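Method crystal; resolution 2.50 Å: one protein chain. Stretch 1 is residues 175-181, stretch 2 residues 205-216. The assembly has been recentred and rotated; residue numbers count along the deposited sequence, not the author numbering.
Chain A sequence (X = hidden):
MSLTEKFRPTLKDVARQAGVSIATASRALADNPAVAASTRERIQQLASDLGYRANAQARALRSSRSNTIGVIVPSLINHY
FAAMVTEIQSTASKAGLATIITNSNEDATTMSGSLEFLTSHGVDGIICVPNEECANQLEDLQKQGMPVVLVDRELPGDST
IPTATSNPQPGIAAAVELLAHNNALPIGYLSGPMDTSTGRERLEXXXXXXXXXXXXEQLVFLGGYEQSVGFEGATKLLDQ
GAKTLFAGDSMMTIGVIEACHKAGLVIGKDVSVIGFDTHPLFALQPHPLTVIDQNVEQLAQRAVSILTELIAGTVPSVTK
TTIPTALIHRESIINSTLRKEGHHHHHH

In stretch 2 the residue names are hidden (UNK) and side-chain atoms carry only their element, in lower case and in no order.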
# COMPACT_ATOMS: atom_id res chain seq x y z
N ALA A 175 10.64 -10.12 20.52
CA ALA A 175 10.18 -8.78 20.89
C ALA A 175 9.86 -8.70 22.37
O ALA A 175 10.30 -7.76 23.03
CB ALA A 175 9.01 -8.36 20.07
N VAL A 176 9.14 -9.69 22.93
CA VAL A 176 8.84 -9.65 24.39
C VAL A 176 10.12 -9.68 25.23
O VAL A 176 10.29 -8.83 26.12
CB VAL A 176 7.85 -10.74 24.84
CG1 VAL A 176 7.78 -10.84 26.35
CG2 VAL A 176 6.43 -10.45 24.27
N GLU A 177 11.02 -10.63 24.91
CA GLU A 177 12.35 -10.73 25.55
C GLU A 177 13.04 -9.39 25.60
O GLU A 177 13.45 -8.94 26.66
CB GLU A 177 13.24 -11.78 24.87
CG GLU A 177 13.38 -13.10 25.66
CD GLU A 177 13.87 -12.87 27.12
OE1 GLU A 177 15.01 -12.37 27.31
OE2 GLU A 177 13.10 -13.19 28.08
N LEU A 178 13.12 -8.73 24.44
CA LEU A 178 13.71 -7.41 24.31
C LEU A 178 13.02 -6.34 25.12
O LEU A 178 13.69 -5.49 25.72
CB LEU A 178 13.73 -7.01 22.82
CG LEU A 178 14.52 -5.78 22.37
CD1 LEU A 178 15.99 -5.90 22.73
CD2 LEU A 178 14.39 -5.58 20.88
N LEU A 179 11.67 -6.36 25.16
CA LEU A 179 10.96 -5.40 26.04
C LEU A 179 11.34 -5.65 27.49
O LEU A 179 11.61 -4.69 28.25
CB LEU A 179 9.42 -5.38 25.83
CG LEU A 179 9.04 -4.92 24.40
CD1 LEU A 179 7.66 -5.32 23.91
CD2 LEU A 179 9.38 -3.45 24.14
N ALA A 180 11.41 -6.93 27.85
CA ALA A 180 11.71 -7.28 29.24
C ALA A 180 13.11 -6.83 29.67
O ALA A 180 13.24 -6.20 30.73
CB ALA A 180 11.53 -8.75 29.45
N HIS A 181 14.15 -7.12 28.86
CA HIS A 181 15.50 -6.67 29.19
C HIS A 181 15.62 -5.19 29.28
O HIS A 181 16.43 -4.70 30.04
CB HIS A 181 16.53 -7.18 28.20
CG HIS A 181 16.67 -8.67 28.24
ND1 HIS A 181 17.05 -9.42 27.14
CD2 HIS A 181 16.41 -9.56 29.23
CE1 HIS A 181 17.06 -10.70 27.47
NE2 HIS A 181 16.66 -10.81 28.73
N UNK A 205 0.53 -16.29 21.61
CA UNK A 205 2.01 -16.19 21.66
C UNK A 205 2.54 -15.02 22.46
O UNK A 205 3.54 -15.10 23.16
c UNK A 205 2.57 -16.14 20.25
o UNK A 205 2.28 -17.34 18.21
c UNK A 205 2.24 -17.38 19.45
o UNK A 205 1.93 -18.42 20.06
N UNK A 206 1.89 -13.89 22.35
CA UNK A 206 2.30 -12.80 23.17
C UNK A 206 2.01 -13.14 24.65
O UNK A 206 2.80 -12.74 25.54
c UNK A 206 2.63 -9.54 23.85
c UNK A 206 1.58 -10.42 23.74
c UNK A 206 1.58 -8.44 25.73
c UNK A 206 0.51 -10.32 24.65
c UNK A 206 2.64 -8.53 24.81
c UNK A 206 1.59 -11.50 22.71
c UNK A 206 0.50 -9.35 25.64
N UNK A 207 0.91 -13.85 24.92
CA UNK A 207 0.57 -14.18 26.33
C UNK A 207 1.61 -15.14 26.95
O UNK A 207 2.21 -14.84 28.01
c UNK A 207 -4.56 -13.81 27.03
c UNK A 207 -3.32 -14.21 26.17
c UNK A 207 -0.88 -14.71 26.49
n UNK A 207 -5.90 -14.26 26.38
c UNK A 207 -2.00 -13.63 26.65
N UNK A 208 1.87 -16.26 26.25
CA UNK A 208 2.94 -17.20 26.63
C UNK A 208 4.34 -16.59 26.75
O UNK A 208 5.03 -16.83 27.74
c UNK A 208 2.95 -18.39 25.69
N UNK A 209 4.77 -15.80 25.77
CA UNK A 209 6.05 -15.07 25.86
C UNK A 209 6.17 -14.24 27.12
O UNK A 209 7.24 -14.16 27.70
c UNK A 209 6.27 -14.16 24.66
N UNK A 210 5.10 -13.55 27.51
CA UNK A 210 5.12 -12.76 28.73
C UNK A 210 5.35 -13.64 29.97
O UNK A 210 6.13 -13.29 30.87
s UNK A 210 3.72 -10.56 27.75
c UNK A 210 3.82 -11.99 28.86
N UNK A 211 4.67 -14.79 30.00
CA UNK A 211 4.86 -15.76 31.06
C UNK A 211 6.28 -16.27 30.93
O UNK A 211 7.05 -16.23 31.89
c UNK A 211 3.83 -16.91 30.95
N UNK A 212 6.65 -16.74 29.74
CA UNK A 212 7.96 -17.35 29.63
C UNK A 212 9.09 -16.40 29.98
O UNK A 212 10.14 -16.85 30.44
c UNK A 212 8.22 -18.00 28.28
n UNK A 212 10.64 -17.74 27.91
o UNK A 212 9.84 -19.76 28.53
c UNK A 212 9.64 -18.58 28.22
N UNK A 213 8.88 -15.12 29.72
CA UNK A 213 9.87 -14.09 30.04
C UNK A 213 9.71 -13.66 31.49
O UNK A 213 10.47 -12.80 31.96
c UNK A 213 9.68 -12.88 29.13
o UNK A 213 10.27 -13.06 27.85
N UNK A 214 8.70 -14.21 32.17
CA UNK A 214 8.31 -13.88 33.56
C UNK A 214 8.20 -12.38 33.82
O UNK A 214 8.89 -11.85 34.69
n UNK A 214 13.38 -15.04 34.54
c UNK A 214 11.16 -16.03 33.84
c UNK A 214 9.31 -14.46 34.59
c UNK A 214 12.22 -15.88 34.97
c UNK A 214 9.74 -15.94 34.38
N UNK A 215 7.33 -11.70 33.06
CA UNK A 215 7.00 -10.29 33.35
C UNK A 215 5.56 -10.14 33.83
O UNK A 215 5.13 -9.03 34.17
c UNK A 215 7.30 -9.32 32.15
c UNK A 215 6.52 -8.88 29.76
c UNK A 215 6.75 -9.90 30.84
c UNK A 215 8.79 -9.08 32.09
N UNK A 216 4.83 -11.25 33.87
CA UNK A 216 3.46 -11.17 34.35
C UNK A 216 2.56 -10.64 33.26
O UNK A 216 3.03 -10.22 32.19

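Position 205 has two side-chain carbons, the second bearing two oxygens, and lies beyond reach of stretch 1. A carboxylate on so short a stem is aspartate, Asp205, whose backbone O accepts the helical bond from N of position 209. Position 206 carries one carbon and then a ring of six carbons with no heteroatom or substituent: Phe206. It is buried, and although its CA-to-CB bond points sideways, the ring reaches Val176, with CD1 3.9 Å from Val176 CG2.

At 207, four carbons in a row end in nitrogen, which defines Lys207; it points away from stretch 1, and its exposure suits a charged amine. Position 208 has a single carbon and is Ala208, exposed and well suited to a helix. Position 209 also has one carbon, but a buried one directed toward stretch 1, with CB 3.7 Å from Val176 CG2. This is Ala209, small enough to let the backbones come close: its CA lies 6.3 Å from CA of Val176.

Position 210 shows one carbon followed by sulfur, hence Cys210. Its CB points away, yet the compact, weakly polar SG remains 4.3 Å from Val176 CG1 in a buried setting. A lone carbon at 211 gives Ala211, exposed and directed away. Position 212 has two carbons, the second holding one oxygen and one nitrogen; this amide is Asn212, polar and exposed at the last helical residue.

Position 213 has one carbon and one oxygen, the oxygen 2.8 Å from Glu177 OE2. It is Ser213, whose OG donates a hydrogen bond to that carboxylate. At 214, four carbons in a row end in nitrogen: Lys214, exposed, with positive phi in a Schellman motif. Its N bonds to Ala211 O, while N of position 215 bonds to Cys210 O.

Position 215 has four carbons, forked at the first with one arm two carbons long, so it is Ile215. Its CG2 lies 3.8 Å from Ala180 CB and its CD1 4.1 Å from Val176 CG1, giving the chain an apolar contact beyond the helix end. Position 216 has no side chain and is Gly216; at its phi/psi of 80/172°, a CB would jam against the preceding carbonyl O.

The helix axes approach to 9.3 Å at 41°. Val176 is the hub, touching Phe206, Ala209, Cys210, Ser213 and Ile215. Ala180 extends this apolar patch, while the Ser213–Glu177 bond supplies the one hydrogen bond between the stretches.

Stretch 2 205-216: DFKAACANSKIG
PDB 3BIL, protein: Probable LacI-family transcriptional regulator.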